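PDB 4JMF: probable chaperone from Pseudomonas aeruginosa, which probably acts as a class IA type III secretion chaperone of the CesT family, pairing with a second copy of itself and holding a chain of another protein. Local coordinates for residues L47-R52 against A99-Q104; R85-R90 against E106-A111. All coordinates share one frame; numbering follows the deposited sequence.

Contact 1 (L47-R52 against A99-Q104); sequences LLMFTR and AQIHHQ
Leu47 and Met49 of strand 47-52 face Ile101 and Gln104 of helix 99-104, where the C-terminal helix packs on the antiparallel sheet of this CesT-type chaperone; the axes come within 10.6 Å, and their N-to-C directions differ by 29°. Both strand residues direct CB at the helix. The Leu47 and Ile101 side chains cross at about a right angle, and the methyls Leu47 CD2 and Ile101 CD1 press together at 3.4 Å, tighter than usual carbon contact. Met49 is extended beyond CG and passes obliquely over Gln104, with its SD 3.8 Å from Gln104 CG. Its terminal CE ends 3.7 Å from Ile101 CG1.

Gln104, also extended, carries its amide to the strand backbone. NE2 donates to Leu47 O over 3.1 Å in a nearly straight bond (172°); the acceptor lies in the Gln104 amide plane, although NE2 itself sits 40° out of the carbonyl plane of Leu47. A second bond joins NE2 to Asn89 OD1 on the adjacent strand 85-92. Two acceptors for one NH2 group support the amide's modelled orientation and fix its rotation. The cost falls on OE1, buried without any polar partner in the model and bordered by Leu47 CD2 and Met49 CE.

Contact 2 (R85-R90 against E106-A111); sequences RLLWNR and EQLVAA
Leu87 and Leu108 join strand 85-90 to helix 106-111 where the C-terminal helix packs on the antiparallel sheet in the alpha+beta fold of this CesT-family chaperone. The axes approach to 8.6 Å at a crossing angle of 156°, so helix and strand run nearly antiparallel. No hydrogen bond links the two segments; they meet by van der Waals packing, mostly of apolar side chains.

Leu108 can be followed outward. Its CB lies 3.9 Å from Asn89 ND2. CG is anti to the backbone N (chi1 180°), and from it the CD1 branch reaches the strand, touching Leu87 O at 3.5 Å and Leu87 CG at 3.9 Å. The second branch, CD2, packs on Met49 CB in the neighbouring strand 46-53. The Leu87 and Leu108 side chains slide past each other in opposite directions. Leu87 CD2 lies 3.8 Å from Leu108 O and 3.9 Å from Ala111 CB.

In Asn89, a chi1 of 61° sets CG between the backbone N and the carbonyl carbon, placing the amide carbon on the helix side, next to Leu108. ND2 approaches Leu108 N to 3.8 Å, a non-bonded distance between two donors; this nitrogen instead donates to Cys72 O.

Trp88 turns its CB away from the helix, and its indole NE1 is hydrogen-bonded to Asn65 O of the second subunit, whose Phe67 meets the ring edge-to-face; on the helix, Glu106 OE2 and Gln107 NE2 hydrogen-bond to backbone atoms of the other protein's chain. Within the strand, Trp88 CZ3 lies 4.0 Å above one face of the Arg90 guanidinium, offset toward its rim.

How the contacts relate
The centres of contacts 1 and 2 are about 7 Å apart, and both use helix 98-114: contact 1 takes its earlier turns and contact 2 its later ones, with Met49 and Gln104 overlapping the division. Strands 46-53 and 85-92 are antiparallel neighbours in one sheet, tied by probable hydrogen bonds such as Thr51 N to Leu87 O at 2.9 Å and Met49 O to Asn89 N at 2.9 Å. Along the chain the segments alternate, 47-52, 85-90, 99-104, then 106-111, so the contacts interlock in sequence. One helix thus packs on two neighbouring strands, while Leu48, whose CB turns away from that helix, packs on Phe67 of the second subunit, so the same sheet also reaches the dimer partner.

Contact 1 (L47-R52 against A99-Q104)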
loop_
_atom_site.group_PDB
_atom_site.type_symbol
_atom_site.label_atom_id
_atom_site.label_comp_id
_atom_site.label_asym_id
_atom_site.label_seq_id
_atom_site.Cartn_x
_atom_site.Cartn_y
_atom_site.Cartn_z
ATOM N N LEU B 47 -3.260 -8.782 -5.423
ATOM C CA LEU B 47 -3.438 -9.734 -4.330
ATOM C C LEU B 47 -3.464 -8.968 -3.020
ATOM O O LEU B 47 -2.479 -8.314 -2.655
ATOM C CB LEU B 47 -2.290 -10.749 -4.296
ATOM C CG LEU B 47 -2.199 -11.634 -3.047
ATOM C CD1 LEU B 47 -3.445 -12.491 -2.895
ATOM C CD2 LEU B 47 -1.001 -12.535 -3.147
ATOM N N LEU B 48 -4.589 -9.053 -2.320
ATOM C CA LEU B 48 -4.745 -8.382 -1.037
ATOM C C LEU B 48 -4.545 -9.403 0.070
ATOM O O LEU B 48 -5.186 -10.446 0.057
ATOM C CB LEU B 48 -6.147 -7.784 -0.939
ATOM C CG LEU B 48 -6.551 -7.074 0.351
ATOM C CD1 LEU B 48 -5.846 -5.710 0.468
ATOM C CD2 LEU B 48 -8.080 -6.920 0.409
ATOM N N MET B 49 -3.642 -9.121 1.010
ATOM C CA MET B 49 -3.486 -9.974 2.187
ATOM C C MET B 49 -3.839 -9.165 3.419
ATOM O O MET B 49 -3.437 -8.002 3.540
ATOM C CB MET B 49 -2.041 -10.462 2.332
ATOM C CG MET B 49 -1.509 -11.249 1.149
ATOM S SD MET B 49 0.056 -12.000 1.603
ATOM C CE MET B 49 0.510 -12.836 0.086
ATOM N N PHE B 50 -4.565 -9.765 4.355
ATOM C CA PHE B 50 -4.901 -9.009 5.559
ATOM C C PHE B 50 -5.184 -9.891 6.752
ATOM O O PHE B 50 -5.456 -11.084 6.606
ATOM C CB PHE B 50 -6.085 -8.056 5.302
ATOM C CG PHE B 50 -7.347 -8.751 4.859
ATOM C CD1 PHE B 50 -8.369 -9.006 5.762
ATOM C CD2 PHE B 50 -7.525 -9.124 3.529
ATOM C CE1 PHE B 50 -9.546 -9.640 5.343
ATOM C CE2 PHE B 50 -8.695 -9.758 3.104
ATOM C CZ PHE B 50 -9.702 -10.013 4.012
ATOM N N THR B 51 -5.123 -9.288 7.938
ATOM C CA THR B 51 -5.436 -10.006 9.156
ATOM C C THR B 51 -6.270 -9.077 10.048
ATOM O O THR B 51 -6.008 -7.866 10.130
ATOM C CB THR B 51 -4.132 -10.493 9.845
ATOM O OG1 THR B 51 -4.429 -11.261 11.015
ATOM C CG2 THR B 51 -3.230 -9.328 10.204
ATOM N N ARG B 52 -7.302 -9.633 10.675
ATOM C CA ARG B 52 -8.177 -8.845 11.542
ATOM C C ARG B 52 -7.556 -8.753 12.925
ATOM O O ARG B 52 -7.215 -9.773 13.532
ATOM C CB ARG B 52 -9.563 -9.493 11.620
ATOM C CG ARG B 52 -10.564 -8.795 12.529
ATOM C CD ARG B 52 -10.765 -9.556 13.834
ATOM N NE ARG B 52 -11.824 -8.977 14.667
ATOM C CZ ARG B 52 -12.155 -9.429 15.876
ATOM N NH1 ARG B 52 -11.507 -10.464 16.406
ATOM N NH2 ARG B 52 -13.121 -8.838 16.564
ATOM N N ALA B 99 9.224 -15.733 -4.522
ATOM C CA ALA B 99 9.898 -15.003 -3.449
ATOM C C ALA B 99 9.061 -13.804 -3.010
ATOM O O ALA B 99 8.879 -13.539 -1.813
ATOM C CB ALA B 99 11.271 -14.542 -3.914
ATOM N N GLN B 100 8.556 -13.066 -3.986
ATOM C CA GLN B 100 7.846 -11.847 -3.649
ATOM C C GLN B 100 6.516 -12.107 -2.921
ATOM O O GLN B 100 6.187 -11.396 -1.964
ATOM C CB GLN B 100 7.679 -10.961 -4.881
ATOM C CG GLN B 100 7.070 -9.593 -4.572
ATOM C CD GLN B 100 7.939 -8.742 -3.620
ATOM O OE1 GLN B 100 9.135 -9.019 -3.406
ATOM N NE2 GLN B 100 7.334 -7.690 -3.058
ATOM N N ILE B 101 5.768 -13.125 -3.337
ATOM C CA ILE B 101 4.509 -13.409 -2.658
ATOM C C ILE B 101 4.777 -13.875 -1.224
ATOM O O ILE B 101 4.095 -13.450 -0.278
ATOM C CB ILE B 101 3.579 -14.350 -3.482
ATOM C CG1 ILE B 101 2.161 -14.364 -2.909
ATOM C CG2 ILE B 101 4.120 -15.781 -3.563
ATOM C CD1 ILE B 101 1.157 -15.111 -3.811
ATOM N N HIS B 102 5.818 -14.690 -1.062
ATOM C CA HIS B 102 6.274 -15.102 0.260
ATOM C C HIS B 102 6.612 -13.854 1.081
ATOM O O HIS B 102 6.188 -13.715 2.227
ATOM C CB HIS B 102 7.492 -16.025 0.118
ATOM C CG HIS B 102 8.019 -16.558 1.418
ATOM N ND1 HIS B 102 9.032 -15.938 2.121
ATOM C CD2 HIS B 102 7.697 -17.670 2.123
ATOM C CE1 HIS B 102 9.298 -16.636 3.211
ATOM N NE2 HIS B 102 8.502 -17.691 3.237
ATOM N N HIS B 103 7.363 -12.939 0.480
ATOM C CA HIS B 103 7.743 -11.697 1.156
ATOM C C HIS B 103 6.528 -10.868 1.586
ATOM O O HIS B 103 6.514 -10.300 2.688
ATOM C CB HIS B 103 8.671 -10.870 0.266
ATOM C CG HIS B 103 9.211 -9.642 0.929
ATOM N ND1 HIS B 103 10.262 -9.677 1.818
ATOM C CD2 HIS B 103 8.841 -8.341 0.834
ATOM C CE1 HIS B 103 10.525 -8.451 2.238
ATOM N NE2 HIS B 103 9.676 -7.621 1.660
ATOM N N GLN B 104 5.512 -10.792 0.728
ATOM C CA GLN B 104 4.305 -10.028 1.064
ATOM C C GLN B 104 3.654 -10.543 2.335
ATOM O O GLN B 104 3.283 -9.764 3.218
ATOM C CB GLN B 104 3.279 -10.055 -0.070
ATOM C CG GLN B 104 2.085 -9.124 0.186
ATOM C CD GLN B 104 1.028 -9.190 -0.905
ATOM O OE1 GLN B 104 1.246 -9.788 -1.965
ATOM N NE2 GLN B 104 -0.132 -8.562 -0.653
#

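Contact 2 (R85-R90 against E106-A111)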
loop_
_atom_site.group_PDB
_atom_site.type_symbol
_atom_site.label_atom_id
_atom_site.label_comp_id
_atom_site.label_asym_id
_atom_site.label_seq_id
_atom_site.Cartn_x
_atom_site.Cartn_y
_atom_site.Cartn_z
ATOM N N ARG B 85 -10.966 -3.658 12.607
ATOM C CA ARG B 85 -9.648 -3.119 12.297
ATOM C C ARG B 85 -8.823 -4.165 11.547
ATOM O O ARG B 85 -8.661 -5.298 12.014
ATOM C CB ARG B 85 -8.968 -2.651 13.589
ATOM C CG ARG B 85 -9.812 -1.562 14.305
ATOM C CD ARG B 85 -9.303 -1.161 15.685
ATOM N NE ARG B 85 -8.072 -0.365 15.658
ATOM C CZ ARG B 85 -6.846 -0.862 15.830
ATOM N NH1 ARG B 85 -6.666 -2.165 16.019
ATOM N NH2 ARG B 85 -5.786 -0.057 15.816
ATOM N N LEU B 86 -8.320 -3.787 10.375
ATOM C CA LEU B 86 -7.648 -4.743 9.486
ATOM C C LEU B 86 -6.257 -4.245 9.125
ATOM O O LEU B 86 -6.090 -3.097 8.678
ATOM C CB LEU B 86 -8.466 -4.961 8.207
ATOM C CG LEU B 86 -9.929 -5.407 8.307
ATOM C CD1 LEU B 86 -10.519 -5.604 6.917
ATOM C CD2 LEU B 86 -10.073 -6.692 9.121
ATOM N N LEU B 87 -5.258 -5.097 9.344
ATOM C CA LEU B 87 -3.884 -4.827 8.916
ATOM C C LEU B 87 -3.737 -5.495 7.543
ATOM O O LEU B 87 -4.048 -6.670 7.404
ATOM C CB LEU B 87 -2.913 -5.458 9.917
ATOM C CG LEU B 87 -1.418 -5.259 9.741
ATOM C CD1 LEU B 87 -1.087 -3.822 10.046
ATOM C CD2 LEU B 87 -0.642 -6.193 10.667
ATOM N N TRP B 88 -3.293 -4.757 6.527
ATOM C CA TRP B 88 -3.357 -5.275 5.162
ATOM C C TRP B 88 -2.226 -4.787 4.294
ATOM O O TRP B 88 -1.648 -3.715 4.531
ATOM C CB TRP B 88 -4.677 -4.876 4.492
ATOM C CG TRP B 88 -4.853 -3.385 4.355
ATOM C CD1 TRP B 88 -5.334 -2.526 5.308
ATOM C CD2 TRP B 88 -4.551 -2.577 3.206
ATOM N NE1 TRP B 88 -5.363 -1.238 4.820
ATOM C CE2 TRP B 88 -4.881 -1.241 3.534
ATOM C CE3 TRP B 88 -4.036 -2.851 1.929
ATOM C CZ2 TRP B 88 -4.713 -0.182 2.633
ATOM C CZ3 TRP B 88 -3.872 -1.796 1.030
ATOM C CH2 TRP B 88 -4.213 -0.476 1.389
ATOM N N ASN B 89 -1.914 -5.572 3.266
ATOM C CA ASN B 89 -1.053 -5.064 2.203
ATOM C C ASN B 89 -1.537 -5.578 0.856
ATOM O O ASN B 89 -2.477 -6.377 0.801
ATOM C CB ASN B 89 0.431 -5.337 2.476
ATOM C CG ASN B 89 0.754 -6.818 2.592
ATOM O OD1 ASN B 89 -0.026 -7.685 2.170
ATOM N ND2 ASN B 89 1.924 -7.115 3.154
ATOM N N ARG B 90 -0.952 -5.090 -0.232
ATOM C CA ARG B 90 -1.438 -5.469 -1.558
ATOM C C ARG B 90 -0.327 -5.398 -2.590
ATOM O O ARG B 90 0.515 -4.495 -2.543
ATOM C CB ARG B 90 -2.591 -4.562 -1.992
ATOM C CG ARG B 90 -3.073 -4.847 -3.412
ATOM C CD ARG B 90 -4.516 -4.443 -3.587
ATOM N NE ARG B 90 -4.668 -3.060 -3.264
ATOM C CZ ARG B 90 -5.780 -2.483 -2.826
ATOM N NH1 ARG B 90 -6.926 -3.158 -2.654
ATOM N NH2 ARG B 90 -5.714 -1.198 -2.566
ATOM N N GLU B 106 5.056 -12.357 4.658
ATOM C CA GLU B 106 5.982 -12.250 5.775
ATOM C C GLU B 106 5.955 -10.859 6.381
ATOM O O GLU B 106 5.970 -10.720 7.608
ATOM C CB GLU B 106 7.403 -12.590 5.328
ATOM C CG GLU B 106 8.387 -12.767 6.484
ATOM C CD GLU B 106 9.494 -13.744 6.129
ATOM O OE1 GLU B 106 10.394 -13.377 5.332
ATOM O OE2 GLU B 106 9.455 -14.888 6.644
ATOM N N GLN B 107 5.902 -9.836 5.532
ATOM C CA GLN B 107 5.845 -8.462 6.035
ATOM C C GLN B 107 4.523 -8.191 6.754
ATOM O O GLN B 107 4.490 -7.459 7.749
ATOM C CB GLN B 107 6.080 -7.455 4.907
ATOM C CG GLN B 107 7.470 -7.538 4.292
ATOM C CD GLN B 107 8.557 -7.355 5.334
ATOM O OE1 GLN B 107 8.626 -6.318 6.001
ATOM N NE2 GLN B 107 9.408 -8.370 5.488
ATOM N N LEU B 108 3.437 -8.788 6.261
ATOM C CA LEU B 108 2.149 -8.680 6.945
ATOM C C LEU B 108 2.275 -9.270 8.345
ATOM O O LEU B 108 1.972 -8.609 9.347
ATOM C CB LEU B 108 1.047 -9.420 6.178
ATOM C CG LEU B 108 -0.333 -9.356 6.841
ATOM C CD1 LEU B 108 -0.825 -7.905 6.953
ATOM C CD2 LEU B 108 -1.356 -10.222 6.097
ATOM N N VAL B 109 2.732 -10.517 8.414
ATOM C CA VAL B 109 2.871 -11.200 9.696
ATOM C C VAL B 109 3.881 -10.520 10.627
ATOM O O VAL B 109 3.660 -10.441 11.839
ATOM C CB VAL B 109 3.184 -12.695 9.502
ATOM C CG1 VAL B 109 3.428 -13.359 10.841
ATOM C CG2 VAL B 109 2.007 -13.365 8.813
ATOM N N ALA B 110 4.963 -9.987 10.064
ATOM C CA ALA B 110 5.950 -9.289 10.880
ATOM C C ALA B 110 5.330 -8.116 11.632
ATOM O O ALA B 110 5.650 -7.875 12.794
ATOM C CB ALA B 110 7.142 -8.829 10.033
ATOM N N ALA B 111 4.423 -7.390 10.990
ATOM C CA ALA B 111 3.822 -6.245 11.672
ATOM C C ALA B 111 2.797 -6.720 12.683
ATOM O O ALA B 111 2.635 -6.123 13.744
ATOM C CB ALA B 111 3.197 -5.301 10.693
#